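Fucose-binding lectin (Kordia periserrulae, PDB 6HTN) probably serves as a carbohydrate-binding beta-propeller lectin, and holds methyl alpha-L-fucoside in pockets between neighbouring blades. Local coordinates at residues K128-D133 / W137-Y142. Sequence-based numbering, arbitrary orientation.
Sequences KEYCWD and WYVGAY. With MFU (methyl alpha-L-fucopyranoside), chain I; MFU (methyl alpha-L-fucopyranoside), chain H.
C131 and Y138 form an antiparallel hydrogen-bonded pair: C131 N donates to Y138 O at 2.7 Å and Y138 N returns a bond to C131 O at 3.0 Å. G140 N adds a nearly straight bond to E129 O. A water accepts from E129 N and bridges to G140 O and Y142 O where the second strand has ended.

Two CH-pi contacts flank the backbone pairing. C131 CB sits over the face of the Y138 ring, 3.5 Å from its centroid, with SG oblique to the same ring. Y138 has CG between its backbone N and carbonyl carbon (chi1 65°), a torsion that folds the ring across C131 and brings OH within 2.6 Å of D133 OD2, which accepts on its syn side. D133 OD1 is held in turn by R117 and H115. W132 CB lies over the six-membered ring of W137, 6° off its normal, while the two indoles meet obliquely with planes 43° apart.

The hairpin touches two sugars, one through E129, Y138 and the 140-142 loop, the other through W132 and W137. E129, extended beyond CG, takes the first fucoside's O3 on OE1 (2.6 Å) and its O4 on OE2 (2.7 Å); Y142 N also reaches OE1, from above the carboxylate plane, and A141 N donates to O2. The other fucoside lays C4 over the W132 ring, and its O3 accepts from W137 NE1 at 2.8 Å. One hairpin thus contributes to two inter-blade sites of a fucose-binding beta-propeller: the E129 site is completed by R117 and by W37 of a neighbouring subunit, the W132/W137 site by E79 and R67 of the preceding four-stranded sheet.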
loop_
_atom_site.group_PDB
_atom_site.type_symbol
_atom_site.label_atom_id
_atom_site.label_comp_id
_atom_site.label_asym_id
_atom_site.label_seq_id
_atom_site.Cartn_x
_atom_site.Cartn_y
_atom_site.Cartn_z
ATOM N N LYS A 128 -14.962 6.470 -5.896
ATOM C CA LYS A 128 -15.848 7.622 -5.973
ATOM C C LYS A 128 -15.195 8.727 -6.777
ATOM O O LYS A 128 -13.962 8.903 -6.719
ATOM C CB LYS A 128 -16.179 8.150 -4.573
ATOM C CG LYS A 128 -16.989 7.215 -3.715
ATOM C CD LYS A 128 -18.368 6.969 -4.321
ATOM C CE LYS A 128 -19.383 6.465 -3.326
ATOM N NZ LYS A 128 -20.730 6.359 -3.956
ATOM N N GLU A 129 -16.039 9.531 -7.425
ATOM C CA GLU A 129 -15.636 10.767 -8.125
ATOM C C GLU A 129 -16.268 11.938 -7.394
ATOM O O GLU A 129 -17.489 11.918 -7.168
ATOM C CB GLU A 129 -16.134 10.723 -9.552
ATOM C CG GLU A 129 -15.908 11.977 -10.378
ATOM C CD GLU A 129 -16.631 11.952 -11.722
ATOM O OE1 GLU A 129 -17.861 11.689 -11.675
ATOM O OE2 GLU A 129 -15.987 12.198 -12.773
ATOM N N TYR A 130 -15.455 12.942 -7.066
ATOM C CA TYR A 130 -15.922 14.192 -6.466
ATOM C C TYR A 130 -15.696 15.302 -7.469
ATOM O O TYR A 130 -14.667 15.356 -8.138
ATOM C CB TYR A 130 -15.188 14.437 -5.141
ATOM C CG TYR A 130 -15.277 13.261 -4.219
ATOM C CD1 TYR A 130 -16.480 12.905 -3.658
ATOM C CD2 TYR A 130 -14.163 12.476 -3.961
ATOM C CE1 TYR A 130 -16.584 11.774 -2.858
ATOM C CE2 TYR A 130 -14.265 11.347 -3.154
ATOM C CZ TYR A 130 -15.481 10.987 -2.622
ATOM O OH TYR A 130 -15.627 9.899 -1.800
ATOM N N CYS A 131 -16.740 16.129 -7.621
ATOM C CA CYS A 131 -16.798 17.081 -8.750
ATOM C C CYS A 131 -16.933 18.508 -8.246
ATOM O O CYS A 131 -17.762 18.776 -7.330
ATOM C CB CYS A 131 -18.041 16.830 -9.609
ATOM S SG CYS A 131 -18.156 15.133 -10.222
ATOM N N TRP A 132 -16.155 19.381 -8.847
ATOM C CA TRP A 132 -16.268 20.848 -8.622
ATOM C C TRP A 132 -16.513 21.508 -9.963
ATOM O O TRP A 132 -15.729 21.365 -10.897
ATOM C CB TRP A 132 -14.991 21.408 -7.978
ATOM C CG TRP A 132 -15.040 22.905 -7.796
ATOM C CD1 TRP A 132 -14.548 23.848 -8.631
ATOM C CD2 TRP A 132 -15.566 23.578 -6.653
ATOM N NE1 TRP A 132 -14.724 25.077 -8.088
ATOM C CE2 TRP A 132 -15.373 24.956 -6.892
ATOM C CE3 TRP A 132 -16.184 23.157 -5.488
ATOM C CZ2 TRP A 132 -15.766 25.912 -5.954
ATOM C CZ3 TRP A 132 -16.568 24.096 -4.555
ATOM C CH2 TRP A 132 -16.356 25.458 -4.796
ATOM N N ASP A 133 -17.615 22.298 -10.026
ATOM C CA ASP A 133 -17.912 23.087 -11.249
ATOM C C ASP A 133 -18.087 24.566 -10.867
ATOM O O ASP A 133 -18.491 25.332 -11.755
ATOM C CB ASP A 133 -19.183 22.581 -11.903
ATOM C CG ASP A 133 -19.115 21.126 -12.395
ATOM O OD1 ASP A 133 -18.131 20.766 -13.050
ATOM O OD2 ASP A 133 -20.176 20.442 -12.266
ATOM N N TRP A 137 -18.805 20.920 -3.918
ATOM C CA TRP A 137 -18.394 19.563 -4.333
ATOM C C TRP A 137 -19.612 18.661 -4.303
ATOM O O TRP A 137 -20.419 18.708 -3.337
ATOM C CB TRP A 137 -17.293 19.058 -3.405
ATOM C CG TRP A 137 -16.000 19.758 -3.666
ATOM C CD1 TRP A 137 -15.522 20.867 -3.014
ATOM C CD2 TRP A 137 -14.988 19.402 -4.607
ATOM N NE1 TRP A 137 -14.310 21.221 -3.505
ATOM C CE2 TRP A 137 -13.939 20.348 -4.498
ATOM C CE3 TRP A 137 -14.848 18.366 -5.544
ATOM C CZ2 TRP A 137 -12.789 20.286 -5.267
ATOM C CZ3 TRP A 137 -13.716 18.291 -6.299
ATOM C CH2 TRP A 137 -12.685 19.231 -6.153
ATOM N N TYR A 138 -19.716 17.794 -5.295
ATOM C CA TYR A 138 -20.776 16.773 -5.327
ATOM C C TYR A 138 -20.195 15.454 -5.828
ATOM O O TYR A 138 -19.188 15.434 -6.592
ATOM C CB TYR A 138 -21.927 17.283 -6.214
ATOM C CG TYR A 138 -21.612 17.467 -7.668
ATOM C CD1 TYR A 138 -21.828 16.442 -8.588
ATOM C CD2 TYR A 138 -21.196 18.682 -8.186
ATOM C CE1 TYR A 138 -21.566 16.590 -9.935
ATOM C CE2 TYR A 138 -20.941 18.860 -9.539
ATOM C CZ TYR A 138 -21.124 17.815 -10.430
ATOM O OH TYR A 138 -20.853 17.931 -11.763
ATOM N N VAL A 139 -20.893 14.384 -5.496
ATOM C CA VAL A 139 -20.494 13.031 -5.938
ATOM C C VAL A 139 -20.934 12.871 -7.388
ATOM O O VAL A 139 -22.141 13.066 -7.674
ATOM C CB VAL A 139 -21.038 11.927 -5.008
ATOM C CG1 VAL A 139 -20.741 10.550 -5.580
ATOM C CG2 VAL A 139 -20.523 12.084 -3.604
ATOM N N GLY A 140 -20.005 12.533 -8.275
ATOM C CA GLY A 140 -20.260 12.407 -9.704
ATOM C C GLY A 140 -20.853 11.088 -10.086
ATOM O O GLY A 140 -20.976 10.146 -9.222
ATOM N N ALA A 141 -21.156 10.958 -11.375
ATOM C CA ALA A 141 -21.781 9.730 -11.912
ATOM C C ALA A 141 -20.765 8.611 -12.137
ATOM O O ALA A 141 -21.155 7.475 -12.439
ATOM C CB ALA A 141 -22.444 10.101 -13.227
ATOM N N TYR A 142 -19.469 8.870 -11.978
ATOM C CA TYR A 142 -18.450 7.839 -12.253
ATOM C C TYR A 142 -18.740 6.591 -11.427
ATOM O O TYR A 142 -18.999 6.672 -10.202
ATOM C CB TYR A 142 -17.049 8.357 -11.855
ATOM C CG TYR A 142 -15.991 7.307 -11.955
ATOM C CD1 TYR A 142 -15.328 7.049 -13.137
ATOM C CD2 TYR A 142 -15.643 6.529 -10.844
ATOM C CE1 TYR A 142 -14.372 6.070 -13.274
ATOM C CE2 TYR A 142 -14.650 5.576 -10.949
ATOM C CZ TYR A 142 -14.021 5.315 -12.159
ATOM O OH TYR A 142 -13.053 4.363 -12.277
HETATM C C1 MFU I . -20.368 15.315 -14.236
HETATM C C2 MFU I . -20.090 13.974 -13.577
HETATM C C3 MFU I . -19.539 12.987 -14.582
HETATM C C4 MFU I . -18.395 13.489 -15.340
HETATM C C5 MFU I . -18.806 14.813 -15.975
HETATM C C6 MFU I . -17.748 15.462 -16.769
HETATM O O1 MFU I . -21.449 14.933 -15.085
HETATM O O2 MFU I . -21.235 13.508 -12.870
HETATM O O3 MFU I . -19.259 11.741 -13.877
HETATM O O4 MFU I . -17.285 13.859 -14.428
HETATM O O5 MFU I . -19.333 15.729 -15.013
HETATM C CM MFU I . -22.032 16.050 -15.721
HETATM C C1 MFU H . -11.439 26.923 -3.974
HETATM C C2 MFU H . -11.513 25.607 -3.201
HETATM C C3 MFU H . -12.450 24.668 -3.955
HETATM C C4 MFU H . -11.919 24.446 -5.336
HETATM C C5 MFU H . -11.867 25.822 -6.055
HETATM C C6 MFU H . -11.327 25.680 -7.457
HETATM O O1 MFU H . -12.753 27.498 -3.871
HETATM O O2 MFU H . -12.009 25.909 -1.893
HETATM O O3 MFU H . -12.590 23.460 -3.200
HETATM O O4 MFU H . -10.596 23.925 -5.356
HETATM O O5 MFU H . -10.945 26.688 -5.279
HETATM C CM MFU H . -12.743 28.707 -4.653
HETATM O O HOH W 1 -18.830 8.622 -8.108
#